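Local coordinates for protein beta 1-3 glucanase (Clostridium beijerinckii NCIMB 8052, PDB 5H4E) that probably hydrolyses beta-1,3-glucan chains, as a glycoside hydrolase family 64 glucanase domain, at residues Y323-A328 with Y332-W337. Numbering follows the deposited sequence.
Sequences YFYKDA and YFAKFW
The ring of Tyr325 lies against the side chain of Lys335 in a CH-pi contact, an example of how a loop can be fastened to the first turns of the helix that follows it. The loop runs between helices 294-309 and 332-339 of this GH64 glucanase domain. Lys335 CB sits 3.6 Å from the centroid of the Tyr325 ring, only 10° off the ring normal. With CG anti to the backbone N (chi1 170°) and a bend at chi2, the lysine chain then runs out past the CG–CD2 rim, still above the ring plane, where Lys335 CD comes 3.5 Å from Tyr325 CD2. Lys335 CB thus covers one face of the ring, and the rest of the chain carries the ammonium group on to a salt bridge with Asp339, one turn further along the helix. At the other end of the ring, Tyr325 OH meets the methyl group of Ala334, with 3.7 Å from OH to CB. The backbone of Tyr325 is held separately, by hydrogen bonding to the backbone of Arg309 at the end of the preceding helix.

Tyr332 reaches back from the start of its helix to the loop backbone. Ala328 CB lies at the edge of its ring, 4.1 Å from Tyr332 CE2, and Pro194 and Tyr225 add packing from other loops. The polar link across this junction is indirect: one water lies near the plane of the Tyr332 ring, its oxygen 2.7 Å from Tyr325 O, to which it donates, and 2.7 Å from Tyr332 OH, with which it shares a second hydrogen bond.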
loop_
_atom_site.group_PDB
_atom_site.type_symbol
_atom_site.label_atom_id
_atom_site.label_comp_id
_atom_site.label_asym_id
_atom_site.label_seq_id
_atom_site.Cartn_x
_atom_site.Cartn_y
_atom_site.Cartn_z
ATOM N N TYR A 323 -12.529 -18.924 -2.587
ATOM C CA TYR A 323 -13.566 -18.724 -1.583
ATOM C C TYR A 323 -13.720 -17.259 -1.157
ATOM O O TYR A 323 -14.625 -16.942 -0.384
ATOM C CB TYR A 323 -13.276 -19.596 -0.357
ATOM C CG TYR A 323 -13.448 -21.070 -0.643
ATOM C CD1 TYR A 323 -12.441 -21.801 -1.259
ATOM C CD2 TYR A 323 -14.631 -21.722 -0.323
ATOM C CE1 TYR A 323 -12.603 -23.154 -1.529
ATOM C CE2 TYR A 323 -14.803 -23.065 -0.591
ATOM C CZ TYR A 323 -13.784 -23.772 -1.196
ATOM O OH TYR A 323 -13.955 -25.108 -1.462
ATOM N N PHE A 324 -12.855 -16.377 -1.671
ATOM C CA PHE A 324 -12.845 -14.979 -1.238
ATOM C C PHE A 324 -13.935 -14.176 -1.959
ATOM O O PHE A 324 -14.249 -14.452 -3.119
ATOM C CB PHE A 324 -11.495 -14.280 -1.508
ATOM C CG PHE A 324 -10.279 -14.910 -0.851
ATOM C CD1 PHE A 324 -10.385 -15.849 0.164
ATOM C CD2 PHE A 324 -9.008 -14.514 -1.258
ATOM C CE1 PHE A 324 -9.240 -16.406 0.737
ATOM C CE2 PHE A 324 -7.867 -15.066 -0.693
ATOM C CZ PHE A 324 -7.987 -16.007 0.314
ATOM N N TYR A 325 -14.464 -13.162 -1.274
ATOM C CA TYR A 325 -15.370 -12.170 -1.861
ATOM C C TYR A 325 -16.650 -12.762 -2.439
ATOM O O TYR A 325 -17.220 -12.213 -3.383
ATOM C CB TYR A 325 -14.645 -11.384 -2.956
ATOM C CG TYR A 325 -13.310 -10.819 -2.528
ATOM C CD1 TYR A 325 -13.237 -9.734 -1.661
ATOM C CD2 TYR A 325 -12.125 -11.358 -3.004
ATOM C CE1 TYR A 325 -12.014 -9.210 -1.276
ATOM C CE2 TYR A 325 -10.888 -10.836 -2.626
ATOM C CZ TYR A 325 -10.843 -9.764 -1.764
ATOM O OH TYR A 325 -9.620 -9.243 -1.406
ATOM N N LYS A 326 -17.117 -13.862 -1.853
ATOM C CA LYS A 326 -18.268 -14.587 -2.391
ATOM C C LYS A 326 -19.606 -14.028 -1.914
ATOM O O LYS A 326 -20.655 -14.325 -2.482
ATOM C CB LYS A 326 -18.170 -16.066 -2.027
ATOM C CG LYS A 326 -17.184 -16.860 -2.870
ATOM C CD LYS A 326 -17.772 -17.141 -4.251
ATOM C CE LYS A 326 -16.824 -17.934 -5.154
ATOM N NZ LYS A 326 -15.515 -17.245 -5.392
ATOM N N ASP A 327 -19.579 -13.230 -0.861
ATOM C CA ASP A 327 -20.796 -12.539 -0.456
ATOM C C ASP A 327 -20.469 -11.231 0.242
ATOM O O ASP A 327 -19.372 -11.053 0.771
ATOM C CB ASP A 327 -21.657 -13.422 0.453
ATOM C CG ASP A 327 -23.099 -12.907 0.571
ATOM O OD1 ASP A 327 -23.476 -11.987 -0.202
ATOM O OD2 ASP A 327 -23.856 -13.423 1.427
ATOM N N ALA A 328 -21.438 -10.319 0.225
ATOM C CA ALA A 328 -21.318 -9.024 0.878
ATOM C C ALA A 328 -21.615 -9.147 2.373
ATOM O O ALA A 328 -22.424 -9.987 2.782
ATOM C CB ALA A 328 -22.270 -8.025 0.222
ATOM N N TYR A 332 -14.878 -5.167 -2.124
ATOM C CA TYR A 332 -15.009 -5.318 -3.577
ATOM C C TYR A 332 -14.063 -4.411 -4.361
ATOM O O TYR A 332 -13.712 -4.702 -5.505
ATOM C CB TYR A 332 -16.466 -5.078 -3.988
ATOM C CG TYR A 332 -17.335 -6.245 -3.568
ATOM C CD1 TYR A 332 -17.278 -7.451 -4.269
ATOM C CD2 TYR A 332 -18.154 -6.171 -2.449
ATOM C CE1 TYR A 332 -18.050 -8.539 -3.895
ATOM C CE2 TYR A 332 -18.954 -7.263 -2.068
ATOM C CZ TYR A 332 -18.882 -8.443 -2.797
ATOM O OH TYR A 332 -19.650 -9.540 -2.454
ATOM N N PHE A 333 -13.639 -3.325 -3.738
ATOM C CA PHE A 333 -12.528 -2.533 -4.276
ATOM C C PHE A 333 -11.275 -3.431 -4.432
ATOM O O PHE A 333 -10.712 -3.548 -5.524
ATOM C CB PHE A 333 -12.265 -1.323 -3.367
ATOM C CG PHE A 333 -11.018 -0.529 -3.707
ATOM C CD1 PHE A 333 -9.793 -0.847 -3.126
ATOM C CD2 PHE A 333 -11.080 0.551 -4.585
ATOM C CE1 PHE A 333 -8.638 -0.120 -3.427
ATOM C CE2 PHE A 333 -9.928 1.296 -4.891
ATOM C CZ PHE A 333 -8.706 0.958 -4.310
ATOM N N ALA A 334 -10.869 -4.088 -3.351
ATOM C CA ALA A 334 -9.681 -4.942 -3.382
ATOM C C ALA A 334 -9.831 -6.045 -4.424
ATOM O O ALA A 334 -8.917 -6.306 -5.208
ATOM C CB ALA A 334 -9.420 -5.554 -2.009
ATOM N N LYS A 335 -10.990 -6.692 -4.415
ATOM C CA LYS A 335 -11.260 -7.784 -5.354
ATOM C C LYS A 335 -11.105 -7.325 -6.807
ATOM O O LYS A 335 -10.545 -8.060 -7.630
ATOM C CB LYS A 335 -12.654 -8.356 -5.101
ATOM C CG LYS A 335 -13.181 -9.358 -6.157
ATOM C CD LYS A 335 -12.297 -10.597 -6.374
ATOM C CE LYS A 335 -13.069 -11.681 -7.175
ATOM N NZ LYS A 335 -12.207 -12.862 -7.530
ATOM N N PHE A 336 -11.561 -6.112 -7.128
ATOM C CA PHE A 336 -11.383 -5.623 -8.495
ATOM C C PHE A 336 -9.903 -5.636 -8.934
ATOM O O PHE A 336 -9.579 -6.060 -10.053
ATOM C CB PHE A 336 -11.950 -4.204 -8.680
ATOM C CG PHE A 336 -11.982 -3.777 -10.127
ATOM C CD1 PHE A 336 -10.977 -2.994 -10.662
ATOM C CD2 PHE A 336 -12.996 -4.224 -10.966
ATOM C CE1 PHE A 336 -10.990 -2.631 -12.010
ATOM C CE2 PHE A 336 -13.021 -3.868 -12.303
ATOM C CZ PHE A 336 -12.015 -3.073 -12.825
ATOM N N TRP A 337 -8.998 -5.184 -8.071
ATOM C CA TRP A 337 -7.595 -5.092 -8.503
ATOM C C TRP A 337 -7.009 -6.502 -8.646
ATOM O O TRP A 337 -6.249 -6.766 -9.574
ATOM C CB TRP A 337 -6.792 -4.168 -7.547
ATOM C CG TRP A 337 -7.522 -2.853 -7.500
ATOM C CD1 TRP A 337 -8.151 -2.287 -6.426
ATOM C CD2 TRP A 337 -7.819 -2.017 -8.627
ATOM N NE1 TRP A 337 -8.795 -1.129 -6.816
ATOM C CE2 TRP A 337 -8.606 -0.949 -8.163
ATOM C CE3 TRP A 337 -7.470 -2.057 -9.985
ATOM C CZ2 TRP A 337 -9.059 0.057 -9.007
ATOM C CZ3 TRP A 337 -7.933 -1.075 -10.820
ATOM C CH2 TRP A 337 -8.716 -0.024 -10.326
HETATM O O HOH W 1 -19.750 -11.546 -4.211
#